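Long-range contacts in Abbfa_003403 (Acinetobacter baumannii, PDB 4ZXH), which probably activates an amino acid, loads it onto its phosphopantetheine-bearing carrier domain, condenses it with an acyl partner and releases the product through its thioesterase, as a nonribosomal peptide synthetase: residues Asn40-Phe45 with Ala142-His147; Tyr91-Phe96 with Leu126-Cys131; Thr1165-Pro1170 with Leu1278-Leu1283. All coordinates share one frame; numbering follows the deposited sequence.

Contact 1. Residues Asn40-Phe45 with Ala142-His147; sequences NMVVAF and AFVIHH. With PX4 (1,2-dimyristoyl-sn-glycero-3-phosphocholine), chain C.
Backbone hydrogen bonds lock these antiparallel strands together. I145 N meets M41 O at 2.8 Å, and F143 N reaches V43 O at 2.9 Å, nearly along the C=O axis. V43 N returns a bond to F143 O at 3.1 Å. The fourth, from M41 N to I145 O, is weak, bent to 127° at its hydrogen. V42 stands opposite V144 between these hydrogen-bonded pairs, and N40 opposite H146 just beyond them. The buried polar ends are satisfied outside the ladder: N40 ND2 by T115 O and Q117 O, H146 NE2 by Q30 OE1. H146 and H147 begin the HHxxxD signature of condensation domains. At this end M41, bent at chi3 (63°), lays its sulfur over one face of the H147 imidazole, SD 4.2 Å from the ring centroid. At the other end the F143 ring takes V43 O at its edge while PX4 C34 sits over the centre of one face, 3.4 Å above the plane, so an acyl chain of the lipid packs against this pocket residue. V43 CG1 lies beside F143 CB, 4.0 Å away. The opposite face carries V42, V144, A44 and A142, with A44 CB 3.9 Å from A142 CB. Helix 104-115 packs on that face and helix 152-165 on the M41, F45 and I145 side, while strand 127-135 flanks strand 138-146.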
loop_
_atom_site.group_PDB
_atom_site.type_symbol
_atom_site.label_atom_id
_atom_site.label_comp_id
_atom_site.label_asym_id
_atom_site.label_seq_id
_atom_site.Cartn_x
_atom_site.Cartn_y
_atom_site.Cartn_z
ATOM N N ASN A 40 -6.352 -23.396 -7.325
ATOM C CA ASN A 40 -7.236 -24.441 -7.830
ATOM C C ASN A 40 -6.731 -25.030 -9.139
ATOM O O ASN A 40 -7.090 -24.525 -10.200
ATOM C CB ASN A 40 -8.637 -23.880 -8.081
ATOM C CG ASN A 40 -9.371 -23.527 -6.817
ATOM O OD1 ASN A 40 -8.778 -23.350 -5.762
ATOM N ND2 ASN A 40 -10.681 -23.415 -6.922
ATOM N N MET A 41 -5.905 -26.075 -9.085
ATOM C CA MET A 41 -5.484 -26.737 -10.313
ATOM C C MET A 41 -6.694 -27.387 -11.019
ATOM O O MET A 41 -7.575 -28.002 -10.381
ATOM C CB MET A 41 -4.430 -27.792 -10.038
ATOM C CG MET A 41 -3.432 -27.445 -8.961
ATOM S SD MET A 41 -2.115 -28.638 -8.834
ATOM C CE MET A 41 -1.394 -28.439 -10.451
ATOM N N VAL A 42 -6.733 -27.241 -12.335
ATOM C CA VAL A 42 -7.857 -27.717 -13.117
ATOM C C VAL A 42 -7.388 -28.365 -14.394
ATOM O O VAL A 42 -6.720 -27.723 -15.210
ATOM C CB VAL A 42 -8.836 -26.572 -13.519
ATOM C CG1 VAL A 42 -9.961 -27.130 -14.406
ATOM C CG2 VAL A 42 -9.391 -25.875 -12.304
ATOM N N VAL A 43 -7.741 -29.632 -14.568
ATOM C CA VAL A 43 -7.609 -30.290 -15.854
ATOM C C VAL A 43 -9.031 -30.647 -16.321
ATOM O O VAL A 43 -9.828 -31.172 -15.527
ATOM C CB VAL A 43 -6.697 -31.546 -15.764
ATOM C CG1 VAL A 43 -7.141 -32.472 -14.656
ATOM C CG2 VAL A 43 -6.694 -32.293 -17.061
ATOM N N ALA A 44 -9.355 -30.346 -17.584
ATOM C CA ALA A 44 -10.719 -30.551 -18.099
ATOM C C ALA A 44 -10.765 -31.239 -19.466
ATOM O O ALA A 44 -9.845 -31.107 -20.291
ATOM C CB ALA A 44 -11.452 -29.220 -18.183
ATOM N N PHE A 45 -11.859 -31.952 -19.728
ATOM C CA PHE A 45 -11.938 -32.731 -20.952
ATOM C C PHE A 45 -13.313 -32.711 -21.564
ATOM O O PHE A 45 -14.326 -32.645 -20.873
ATOM C CB PHE A 45 -11.523 -34.187 -20.708
ATOM C CG PHE A 45 -10.098 -34.353 -20.247
ATOM C CD1 PHE A 45 -9.041 -34.164 -21.127
ATOM C CD2 PHE A 45 -9.816 -34.708 -18.941
ATOM C CE1 PHE A 45 -7.722 -34.318 -20.715
ATOM C CE2 PHE A 45 -8.499 -34.870 -18.519
ATOM C CZ PHE A 45 -7.451 -34.679 -19.415
ATOM N N ALA A 142 -14.624 -31.489 -15.548
ATOM C CA ALA A 142 -13.491 -30.713 -15.044
ATOM C C ALA A 142 -13.114 -31.172 -13.650
ATOM O O ALA A 142 -13.948 -31.192 -12.737
ATOM C CB ALA A 142 -13.805 -29.220 -15.047
ATOM N N PHE A 143 -11.850 -31.551 -13.503
ATOM C CA PHE A 143 -11.304 -31.988 -12.235
ATOM C C PHE A 143 -10.578 -30.816 -11.594
ATOM O O PHE A 143 -9.703 -30.225 -12.222
ATOM C CB PHE A 143 -10.339 -33.153 -12.435
ATOM C CG PHE A 143 -10.956 -34.344 -13.086
ATOM C CD1 PHE A 143 -11.436 -35.395 -12.324
ATOM C CD2 PHE A 143 -11.064 -34.419 -14.468
ATOM C CE1 PHE A 143 -12.005 -36.500 -12.920
ATOM C CE2 PHE A 143 -11.639 -35.519 -15.063
ATOM C CZ PHE A 143 -12.114 -36.556 -14.279
ATOM N N VAL A 144 -10.946 -30.488 -10.356
ATOM C CA VAL A 144 -10.331 -29.393 -9.604
ATOM C C VAL A 144 -9.619 -29.923 -8.365
ATOM O O VAL A 144 -10.253 -30.542 -7.504
ATOM C CB VAL A 144 -11.357 -28.373 -9.129
ATOM C CG1 VAL A 144 -10.660 -27.112 -8.716
ATOM C CG2 VAL A 144 -12.344 -28.074 -10.210
ATOM N N ILE A 145 -8.317 -29.684 -8.262
ATOM C CA ILE A 145 -7.576 -30.122 -7.085
ATOM C C ILE A 145 -6.808 -28.951 -6.506
ATOM O O ILE A 145 -6.061 -28.278 -7.220
ATOM C CB ILE A 145 -6.560 -31.256 -7.396
ATOM C CG1 ILE A 145 -7.241 -32.484 -7.952
ATOM C CG2 ILE A 145 -5.880 -31.678 -6.148
ATOM C CD1 ILE A 145 -7.190 -32.602 -9.451
ATOM N N HIS A 146 -6.960 -28.709 -5.214
ATOM C CA HIS A 146 -6.220 -27.620 -4.601
ATOM C C HIS A 146 -4.734 -27.958 -4.503
ATOM O O HIS A 146 -4.355 -29.080 -4.128
ATOM C CB HIS A 146 -6.784 -27.299 -3.231
ATOM C CG HIS A 146 -6.312 -25.989 -2.692
ATOM N ND1 HIS A 146 -5.060 -25.822 -2.148
ATOM C CD2 HIS A 146 -6.917 -24.780 -2.632
ATOM C CE1 HIS A 146 -4.921 -24.568 -1.755
ATOM N NE2 HIS A 146 -6.031 -23.913 -2.044
ATOM N N HIS A 147 -3.899 -26.985 -4.850
ATOM C CA HIS A 147 -2.447 -27.184 -4.947
ATOM C C HIS A 147 -1.803 -27.496 -3.568
ATOM O O HIS A 147 -0.724 -28.094 -3.496
ATOM C CB HIS A 147 -1.820 -25.942 -5.584
ATOM C CG HIS A 147 -0.464 -26.167 -6.191
ATOM N ND1 HIS A 147 0.475 -27.001 -5.639
ATOM C CD2 HIS A 147 0.108 -25.612 -7.291
ATOM C CE1 HIS A 147 1.577 -26.970 -6.384
ATOM N NE2 HIS A 147 1.378 -26.138 -7.384
HETATM O O1 PX4 C . -26.420 -40.038 -14.528
HETATM O O2 PX4 C . -26.612 -39.383 -17.044
HETATM P P1 PX4 C . -26.021 -40.265 -15.970
HETATM O O3 PX4 C . -26.249 -41.810 -16.386
HETATM C C1 PX4 C . -27.268 -42.652 -15.842
HETATM C C2 PX4 C . -27.326 -43.938 -16.673
HETATM N N1 PX4 C . -28.180 -44.985 -16.071
HETATM C C3 PX4 C . -29.377 -44.394 -15.449
HETATM C C4 PX4 C . -28.598 -45.927 -17.125
HETATM C C5 PX4 C . -27.415 -45.735 -15.063
HETATM O O4 PX4 C . -24.409 -40.203 -16.085
HETATM C C6 PX4 C . -23.699 -39.350 -16.988
HETATM C C7 PX4 C . -22.350 -39.009 -16.363
HETATM C C8 PX4 C . -22.604 -38.991 -14.857
HETATM O O5 PX4 C . -21.408 -38.680 -14.149
HETATM C C9 PX4 C . -21.127 -39.258 -12.840
HETATM O O6 PX4 C . -21.833 -40.148 -12.397
HETATM C C10 PX4 C . -19.951 -38.756 -12.043
HETATM C C11 PX4 C . -18.789 -39.738 -12.105
HETATM C C12 PX4 C . -17.560 -39.034 -12.660
HETATM C C13 PX4 C . -16.317 -39.556 -11.953
HETATM C C14 PX4 C . -15.317 -40.093 -12.964
HETATM C C15 PX4 C . -14.305 -40.954 -12.232
HETATM C C16 PX4 C . -12.907 -40.417 -12.461
HETATM C C17 PX4 C . -11.918 -41.099 -11.535
HETATM C C18 PX4 C . -11.802 -40.327 -10.221
HETATM C C19 PX4 C . -10.510 -39.531 -10.139
HETATM C C20 PX4 C . -10.657 -38.403 -9.123
HETATM C C21 PX4 C . -9.333 -37.660 -8.941
HETATM C C22 PX4 C . -9.525 -36.205 -8.544
HETATM O O7 PX4 C . -21.358 -39.995 -16.690
HETATM C C23 PX4 C . -20.089 -39.411 -17.143
HETATM O O8 PX4 C . -20.134 -38.310 -17.655
HETATM C C24 PX4 C . -18.759 -40.148 -16.956
HETATM C C25 PX4 C . -17.512 -39.435 -17.506
HETATM C C26 PX4 C . -16.198 -40.140 -17.121
HETATM C C27 PX4 C . -14.936 -39.381 -17.577
HETATM C C28 PX4 C . -13.618 -40.091 -17.250
HETATM C C29 PX4 C . -12.366 -39.322 -17.706
HETATM C C30 PX4 C . -11.054 -40.072 -17.429
HETATM C C31 PX4 C . -9.811 -39.193 -17.144
HETATM C C32 PX4 C . -9.826 -38.664 -15.702
HETATM C C33 PX4 C . -8.479 -38.215 -15.118
HETATM C C34 PX4 C . -8.669 -37.281 -13.918
HETATM C C35 PX4 C . -7.579 -37.332 -12.843
HETATM C C36 PX4 C . -6.906 -35.981 -12.650
#

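Contact 2. Residues Tyr91-Phe96 with Leu126-Cys131; sequences YPNIIF and LWRIHC. With PX4 (1,2-dimyristoyl-sn-glycero-3-phosphocholine), chain C.
Strands 94-98 and 127-135 run parallel and in register, and the buried, lipid-facing side of the pair contrasts with a side whose rim, at I95 and N93, is exposed. On the buried side I94 and I129 run side by side, each with CG1 anti to the carbonyl carbon, and I94 CD1 meets I129 CD1 at 3.7 Å. I94 CG2 lies 3.8 Å from PX4 C10, near the head of one acyl chain, and W127 CE3 lies 3.6 Å from PX4 C22 at the tail of the same chain. W127 NE1 is held by L71 O, which fixes the indole beside the lipid. Further along, C131 CB comes in at the edge of the F96 ring, 3.4 Å from CD1. The backbone is stitched by I129 N to N93 O, I95 N to I129 O, the latter nearly along the C=O axis, and C131 N to I95 O at 2.7 Å. The other side opens to solvent at I95, whose CG1 rests 3.9 Å from H130 ND1. Next to it the partly exposed N93 extends alongside R128, ND2 3.4 Å from CD, with the amide and guanidinium planes 60° apart. R128 NE donates to H130 NE2 at 3.0 Å, so that nitrogen is the acceptor; Q117 O takes R128 NH2, and F119 adds a cation-pi contact. Helix 56-67 packs over P92, I94 and W127. With helix 104-115 connecting the two parallel strands, the whole forms a beta-alpha-beta crossover at the edge of the condensation-domain sheet.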
loop_
_atom_site.group_PDB
_atom_site.type_symbol
_atom_site.label_atom_id
_atom_site.label_comp_id
_atom_site.label_asym_id
_atom_site.label_seq_id
_atom_site.Cartn_x
_atom_site.Cartn_y
_atom_site.Cartn_z
ATOM N N TYR A 91 -17.113 -38.303 1.365
ATOM C CA TYR A 91 -18.168 -38.277 0.368
ATOM C C TYR A 91 -17.666 -37.381 -0.759
ATOM O O TYR A 91 -17.287 -36.242 -0.527
ATOM C CB TYR A 91 -19.506 -37.796 0.947
ATOM C CG TYR A 91 -20.688 -38.000 -0.003
ATOM C CD1 TYR A 91 -21.174 -39.277 -0.279
ATOM C CD2 TYR A 91 -21.320 -36.914 -0.615
ATOM C CE1 TYR A 91 -22.244 -39.468 -1.147
ATOM C CE2 TYR A 91 -22.395 -37.099 -1.477
ATOM C CZ TYR A 91 -22.851 -38.378 -1.739
ATOM O OH TYR A 91 -23.913 -38.574 -2.595
ATOM N N PRO A 92 -17.612 -37.918 -1.986
ATOM C CA PRO A 92 -17.056 -37.143 -3.097
ATOM C C PRO A 92 -17.916 -35.944 -3.375
ATOM O O PRO A 92 -19.140 -36.019 -3.228
ATOM C CB PRO A 92 -17.098 -38.118 -4.282
ATOM C CG PRO A 92 -17.270 -39.481 -3.663
ATOM C CD PRO A 92 -18.068 -39.251 -2.412
ATOM N N ASN A 93 -17.279 -34.849 -3.763
ATOM C CA ASN A 93 -17.990 -33.649 -4.150
ATOM C C ASN A 93 -18.026 -33.550 -5.677
ATOM O O ASN A 93 -17.145 -32.958 -6.330
ATOM C CB ASN A 93 -17.339 -32.424 -3.517
ATOM C CG ASN A 93 -18.114 -31.170 -3.773
ATOM O OD1 ASN A 93 -19.147 -31.203 -4.439
ATOM N ND2 ASN A 93 -17.637 -30.051 -3.241
ATOM N N ILE A 94 -19.065 -34.151 -6.231
ATOM C CA ILE A 94 -19.274 -34.251 -7.663
ATOM C C ILE A 94 -20.544 -33.502 -8.072
ATOM O O ILE A 94 -21.658 -33.919 -7.742
ATOM C CB ILE A 94 -19.353 -35.738 -8.080
ATOM C CG1 ILE A 94 -18.014 -36.410 -7.798
ATOM C CG2 ILE A 94 -19.702 -35.893 -9.548
ATOM C CD1 ILE A 94 -17.900 -37.757 -8.417
ATOM N N ILE A 95 -20.354 -32.386 -8.774
ATOM C CA ILE A 95 -21.442 -31.519 -9.238
ATOM C C ILE A 95 -21.812 -31.868 -10.675
ATOM O O ILE A 95 -20.920 -32.099 -11.498
ATOM C CB ILE A 95 -21.053 -30.035 -9.194
ATOM C CG1 ILE A 95 -20.308 -29.705 -7.911
ATOM C CG2 ILE A 95 -22.293 -29.158 -9.290
ATOM C CD1 ILE A 95 -21.120 -29.964 -6.703
ATOM N N PHE A 96 -23.109 -31.893 -10.985
ATOM C CA PHE A 96 -23.564 -32.291 -12.313
ATOM C C PHE A 96 -24.640 -31.361 -12.850
ATOM O O PHE A 96 -25.723 -31.292 -12.294
ATOM C CB PHE A 96 -24.080 -33.727 -12.270
ATOM C CG PHE A 96 -24.520 -34.255 -13.605
ATOM C CD1 PHE A 96 -23.597 -34.438 -14.629
ATOM C CD2 PHE A 96 -25.858 -34.590 -13.829
ATOM C CE1 PHE A 96 -23.992 -34.922 -15.863
ATOM C CE2 PHE A 96 -26.272 -35.081 -15.057
ATOM C CZ PHE A 96 -25.334 -35.248 -16.081
ATOM N N LEU A 126 -10.497 -32.204 -0.619
ATOM C CA LEU A 126 -9.837 -31.011 -1.170
ATOM C C LEU A 126 -9.745 -31.093 -2.692
ATOM O O LEU A 126 -8.792 -30.612 -3.309
ATOM C CB LEU A 126 -8.447 -30.813 -0.587
ATOM C CG LEU A 126 -8.255 -30.827 0.928
ATOM C CD1 LEU A 126 -7.033 -30.060 1.283
ATOM C CD2 LEU A 126 -9.457 -30.331 1.700
ATOM N N TRP A 127 -10.756 -31.709 -3.290
ATOM C CA TRP A 127 -10.853 -31.809 -4.731
ATOM C C TRP A 127 -12.324 -31.938 -5.108
ATOM O O TRP A 127 -13.148 -32.310 -4.269
ATOM C CB TRP A 127 -10.036 -32.995 -5.243
ATOM C CG TRP A 127 -10.335 -34.271 -4.529
ATOM C CD1 TRP A 127 -9.812 -34.690 -3.340
ATOM C CD2 TRP A 127 -11.209 -35.312 -4.972
ATOM N NE1 TRP A 127 -10.320 -35.927 -3.005
ATOM C CE2 TRP A 127 -11.176 -36.334 -3.998
ATOM C CE3 TRP A 127 -12.013 -35.488 -6.101
ATOM C CZ2 TRP A 127 -11.925 -37.511 -4.117
ATOM C CZ3 TRP A 127 -12.759 -36.672 -6.224
ATOM C CH2 TRP A 127 -12.712 -37.657 -5.237
ATOM N N ARG A 128 -12.651 -31.589 -6.353
ATOM C CA ARG A 128 -14.023 -31.647 -6.868
ATOM C C ARG A 128 -14.031 -32.091 -8.315
ATOM O O ARG A 128 -13.049 -31.915 -9.042
ATOM C CB ARG A 128 -14.703 -30.298 -6.803
ATOM C CG ARG A 128 -14.730 -29.653 -5.459
ATOM C CD ARG A 128 -15.675 -28.484 -5.522
ATOM N NE ARG A 128 -15.277 -27.479 -6.506
ATOM C CZ ARG A 128 -14.670 -26.338 -6.181
ATOM N NH1 ARG A 128 -14.388 -26.088 -4.907
ATOM N NH2 ARG A 128 -14.365 -25.443 -7.114
ATOM N N ILE A 129 -15.160 -32.642 -8.734
ATOM C CA ILE A 129 -15.390 -32.954 -10.129
ATOM C C ILE A 129 -16.631 -32.222 -10.592
ATOM O O ILE A 129 -17.693 -32.363 -9.977
ATOM C CB ILE A 129 -15.577 -34.458 -10.352
ATOM C CG1 ILE A 129 -14.331 -35.209 -9.902
ATOM C CG2 ILE A 129 -15.899 -34.729 -11.815
ATOM C CD1 ILE A 129 -14.563 -36.677 -9.697
ATOM N N HIS A 130 -16.506 -31.440 -11.661
ATOM C CA HIS A 130 -17.644 -30.690 -12.193
ATOM C C HIS A 130 -18.055 -31.281 -13.534
ATOM O O HIS A 130 -17.249 -31.293 -14.455
ATOM C CB HIS A 130 -17.292 -29.212 -12.370
ATOM C CG HIS A 130 -17.086 -28.459 -11.092
ATOM N ND1 HIS A 130 -18.096 -27.754 -10.471
ATOM C CD2 HIS A 130 -15.975 -28.254 -10.344
ATOM C CE1 HIS A 130 -17.622 -27.170 -9.383
ATOM N NE2 HIS A 130 -16.338 -27.458 -9.280
ATOM N N CYS A 131 -19.290 -31.761 -13.657
ATOM C CA CYS A 131 -19.749 -32.374 -14.912
ATOM C C CYS A 131 -20.847 -31.585 -15.608
ATOM O O CYS A 131 -21.715 -31.015 -14.966
ATOM C CB CYS A 131 -20.261 -33.789 -14.672
ATOM S SG CYS A 131 -19.139 -34.791 -13.736
HETATM O O1 PX4 C . -26.420 -40.038 -14.528
HETATM O O2 PX4 C . -26.612 -39.383 -17.044
HETATM P P1 PX4 C . -26.021 -40.265 -15.970
HETATM O O3 PX4 C . -26.249 -41.810 -16.386
HETATM C C1 PX4 C . -27.268 -42.652 -15.842
HETATM C C2 PX4 C . -27.326 -43.938 -16.673
HETATM N N1 PX4 C . -28.180 -44.985 -16.071
HETATM C C3 PX4 C . -29.377 -44.394 -15.449
HETATM C C4 PX4 C . -28.598 -45.927 -17.125
HETATM C C5 PX4 C . -27.415 -45.735 -15.063
HETATM O O4 PX4 C . -24.409 -40.203 -16.085
HETATM C C6 PX4 C . -23.699 -39.350 -16.988
HETATM C C7 PX4 C . -22.350 -39.009 -16.363
HETATM C C8 PX4 C . -22.604 -38.991 -14.857
HETATM O O5 PX4 C . -21.408 -38.680 -14.149
HETATM C C9 PX4 C . -21.127 -39.258 -12.840
HETATM O O6 PX4 C . -21.833 -40.148 -12.397
HETATM C C10 PX4 C . -19.951 -38.756 -12.043
HETATM C C11 PX4 C . -18.789 -39.738 -12.105
HETATM C C12 PX4 C . -17.560 -39.034 -12.660
HETATM C C13 PX4 C . -16.317 -39.556 -11.953
HETATM C C14 PX4 C . -15.317 -40.093 -12.964
HETATM C C15 PX4 C . -14.305 -40.954 -12.232
HETATM C C16 PX4 C . -12.907 -40.417 -12.461
HETATM C C17 PX4 C . -11.918 -41.099 -11.535
HETATM C C18 PX4 C . -11.802 -40.327 -10.221
HETATM C C19 PX4 C . -10.510 -39.531 -10.139
HETATM C C20 PX4 C . -10.657 -38.403 -9.123
HETATM C C21 PX4 C . -9.333 -37.660 -8.941
HETATM C C22 PX4 C . -9.525 -36.205 -8.544
HETATM O O7 PX4 C . -21.358 -39.995 -16.690
HETATM C C23 PX4 C . -20.089 -39.411 -17.143
HETATM O O8 PX4 C . -20.134 -38.310 -17.655
HETATM C C24 PX4 C . -18.759 -40.148 -16.956
HETATM C C25 PX4 C . -17.512 -39.435 -17.506
HETATM C C26 PX4 C . -16.198 -40.140 -17.121
HETATM C C27 PX4 C . -14.936 -39.381 -17.577
HETATM C C28 PX4 C . -13.618 -40.091 -17.250
HETATM C C29 PX4 C . -12.366 -39.322 -17.706
HETATM C C30 PX4 C . -11.054 -40.072 -17.429
HETATM C C31 PX4 C . -9.811 -39.193 -17.144
HETATM C C32 PX4 C . -9.826 -38.664 -15.702
HETATM C C33 PX4 C . -8.479 -38.215 -15.118
HETATM C C34 PX4 C . -8.669 -37.281 -13.918
HETATM C C35 PX4 C . -7.579 -37.332 -12.843
HETATM C C36 PX4 C . -6.906 -35.981 -12.650
#

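Contact 3. Residues Thr1165-Pro1170 with Leu1278-Leu1283; sequences TRAPIP and LGWDQL
Two loops of the thioesterase domain's alpha/beta-hydrolase fold meet here, one following strand 1157-1163 and the other lying between strands 1262-1267 and 1288-1293. The first starts directly after D1164, the likely acid of a triad with C1137 and H1297. Two hydrogen bonds join the loops. A1167 N points to L1278 O at 3.0 Å, and N1172 ND2 grips the same oxygen. W1280 NE1 donates a hydrogen bond to T1165 O at 2.8 Å; the oxygen lies near the indole plane, but the nitrogen stands 38° out of the carbonyl plane. The T1165 side chain divides: CG2 rests 3.9 Å from W1280 CZ2, while OG1 bonds to C1137 O, so this residue ties the putative nucleophile's backbone to the second loop. The indole offers one face to A1167 and P1168. A1167 CB sits 3.5 Å from the five-membered ring's centroid, almost on its normal, and P1168 CD lies over the six-membered ring, both CH-pi contacts. Y1144 meets the indole edge-to-face. P1168 centres an inverse gamma turn, closed by I1169 N to A1167 O. A1167 CB also packs on the backbone of G1279, which turns with phi 95°. R1166 sets off away from the second loop at CB, and its side chain touches H1297. I1169 CD1 ends 3.4 Å from Q1282 OE1, while Q1282 NE2 bonds to E1171 OE2.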
loop_
_atom_site.group_PDB
_atom_site.type_symbol
_atom_site.label_atom_id
_atom_site.label_comp_id
_atom_site.label_asym_id
_atom_site.label_seq_id
_atom_site.Cartn_x
_atom_site.Cartn_y
_atom_site.Cartn_z
ATOM N N THR A 1165 3.062 -7.652 51.709
ATOM C CA THR A 1165 1.657 -7.801 52.057
ATOM C C THR A 1165 1.383 -7.336 53.466
ATOM O O THR A 1165 1.912 -7.910 54.419
ATOM C CB THR A 1165 1.232 -9.276 51.947
ATOM O OG1 THR A 1165 1.466 -9.717 50.618
ATOM C CG2 THR A 1165 -0.220 -9.471 52.296
ATOM N N ARG A 1166 0.556 -6.310 53.617
ATOM C CA ARG A 1166 0.159 -5.899 54.964
ATOM C C ARG A 1166 -0.772 -6.951 55.557
ATOM O O ARG A 1166 -1.674 -7.444 54.899
ATOM C CB ARG A 1166 -0.436 -4.509 54.894
ATOM C CG ARG A 1166 0.628 -3.665 54.226
ATOM C CD ARG A 1166 0.188 -2.419 53.581
ATOM N NE ARG A 1166 1.373 -1.731 53.105
ATOM C CZ ARG A 1166 1.353 -0.714 52.259
ATOM N NH1 ARG A 1166 0.196 -0.276 51.804
ATOM N NH2 ARG A 1166 2.484 -0.130 51.890
ATOM N N ALA A 1167 -0.459 -7.383 56.768
ATOM C CA ALA A 1167 -1.187 -8.476 57.381
ATOM C C ALA A 1167 -2.621 -8.026 57.584
ATOM O O ALA A 1167 -2.862 -6.849 57.878
ATOM C CB ALA A 1167 -0.540 -8.888 58.712
ATOM N N PRO A 1168 -3.578 -8.952 57.403
ATOM C CA PRO A 1168 -5.009 -8.671 57.591
ATOM C C PRO A 1168 -5.380 -8.531 59.071
ATOM O O PRO A 1168 -5.984 -9.423 59.661
ATOM C CB PRO A 1168 -5.684 -9.886 56.960
ATOM C CG PRO A 1168 -4.703 -10.981 57.120
ATOM C CD PRO A 1168 -3.341 -10.348 56.989
ATOM N N ILE A 1169 -4.997 -7.411 59.667
ATOM C CA ILE A 1169 -5.330 -7.126 61.052
ATOM C C ILE A 1169 -5.877 -5.694 61.101
ATOM O O ILE A 1169 -5.583 -4.891 60.222
ATOM C CB ILE A 1169 -4.103 -7.314 61.981
ATOM C CG1 ILE A 1169 -3.002 -6.284 61.664
ATOM C CG2 ILE A 1169 -3.570 -8.756 61.889
ATOM C CD1 ILE A 1169 -1.877 -6.253 62.694
ATOM N N PRO A 1170 -6.709 -5.382 62.101
ATOM C CA PRO A 1170 -7.351 -4.064 62.234
ATOM C C PRO A 1170 -6.448 -2.822 62.099
ATOM O O PRO A 1170 -6.853 -1.899 61.392
ATOM C CB PRO A 1170 -7.955 -4.137 63.641
ATOM C CG PRO A 1170 -8.370 -5.557 63.768
ATOM C CD PRO A 1170 -7.271 -6.351 63.063
ATOM N N LEU A 1278 5.181 -6.047 58.856
ATOM C CA LEU A 1278 3.886 -5.619 58.332
ATOM C C LEU A 1278 2.709 -6.178 59.154
ATOM O O LEU A 1278 1.579 -6.252 58.665
ATOM C CB LEU A 1278 3.748 -6.029 56.855
ATOM C CG LEU A 1278 4.949 -5.646 55.996
ATOM C CD1 LEU A 1278 4.717 -5.984 54.536
ATOM C CD2 LEU A 1278 5.267 -4.181 56.158
ATOM N N GLY A 1279 2.971 -6.559 60.403
ATOM C CA GLY A 1279 1.922 -7.053 61.268
ATOM C C GLY A 1279 1.767 -8.567 61.297
ATOM O O GLY A 1279 0.964 -9.081 62.067
ATOM N N TRP A 1280 2.535 -9.299 60.494
ATOM C CA TRP A 1280 2.337 -10.754 60.408
ATOM C C TRP A 1280 2.746 -11.495 61.669
ATOM O O TRP A 1280 2.322 -12.631 61.893
ATOM C CB TRP A 1280 3.085 -11.344 59.202
ATOM C CG TRP A 1280 2.340 -11.115 57.935
ATOM C CD1 TRP A 1280 2.554 -10.120 57.035
ATOM C CD2 TRP A 1280 1.214 -11.862 57.451
ATOM N NE1 TRP A 1280 1.657 -10.215 55.998
ATOM C CE2 TRP A 1280 0.816 -11.274 56.231
ATOM C CE3 TRP A 1280 0.518 -12.984 57.916
ATOM C CZ2 TRP A 1280 -0.261 -11.758 55.473
ATOM C CZ3 TRP A 1280 -0.556 -13.473 57.153
ATOM C CH2 TRP A 1280 -0.926 -12.859 55.948
ATOM N N ASP A 1281 3.564 -10.855 62.494
ATOM C CA ASP A 1281 3.936 -11.436 63.776
ATOM C C ASP A 1281 2.719 -11.712 64.667
ATOM O O ASP A 1281 2.841 -12.398 65.676
ATOM C CB ASP A 1281 4.934 -10.531 64.522
ATOM C CG ASP A 1281 4.438 -9.097 64.692
ATOM O OD1 ASP A 1281 3.825 -8.552 63.749
ATOM O OD2 ASP A 1281 4.646 -8.515 65.780
ATOM N N GLN A 1282 1.548 -11.184 64.309
ATOM C CA GLN A 1282 0.360 -11.384 65.137
ATOM C C GLN A 1282 -0.496 -12.525 64.596
ATOM O O GLN A 1282 -1.518 -12.877 65.183
ATOM C CB GLN A 1282 -0.483 -10.113 65.215
ATOM C CG GLN A 1282 0.269 -8.843 65.580
ATOM C CD GLN A 1282 -0.670 -7.666 65.810
ATOM O OE1 GLN A 1282 -1.889 -7.803 65.715
ATOM N NE2 GLN A 1282 -0.104 -6.495 66.069
ATOM N N LEU A 1283 -0.076 -13.098 63.473
ATOM C CA LEU A 1283 -0.824 -14.167 62.826
ATOM C C LEU A 1283 0.009 -15.423 62.682
ATOM O O LEU A 1283 -0.509 -16.531 62.786
ATOM C CB LEU A 1283 -1.307 -13.733 61.442
ATOM C CG LEU A 1283 -2.361 -12.640 61.406
ATOM C CD1 LEU A 1283 -2.783 -12.382 59.976
ATOM C CD2 LEU A 1283 -3.546 -13.037 62.270
#

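Contacts 1 and 2 are consecutive steps across one condensation-domain sheet, their centres 10 Å apart. The neighbouring strands 127-135 and 138-146 join them: A142 O faces H130 N at 2.8 Å and V144 O faces R128 N at 2.9 Å, both probable hydrogen bonds. Along the chain, contact 2 is nested within the loop that contact 1 closes, and both border the PX4 lipid. At the far end of contact 1, the H147 side chain lies about 7 Å from the bound phosphopantetheine. Contact 3 belongs to the thioesterase domain, about 75 Å from contact 1 and 73 Å from contact 2, centre to centre, beside a separate, presumed catalytic triad.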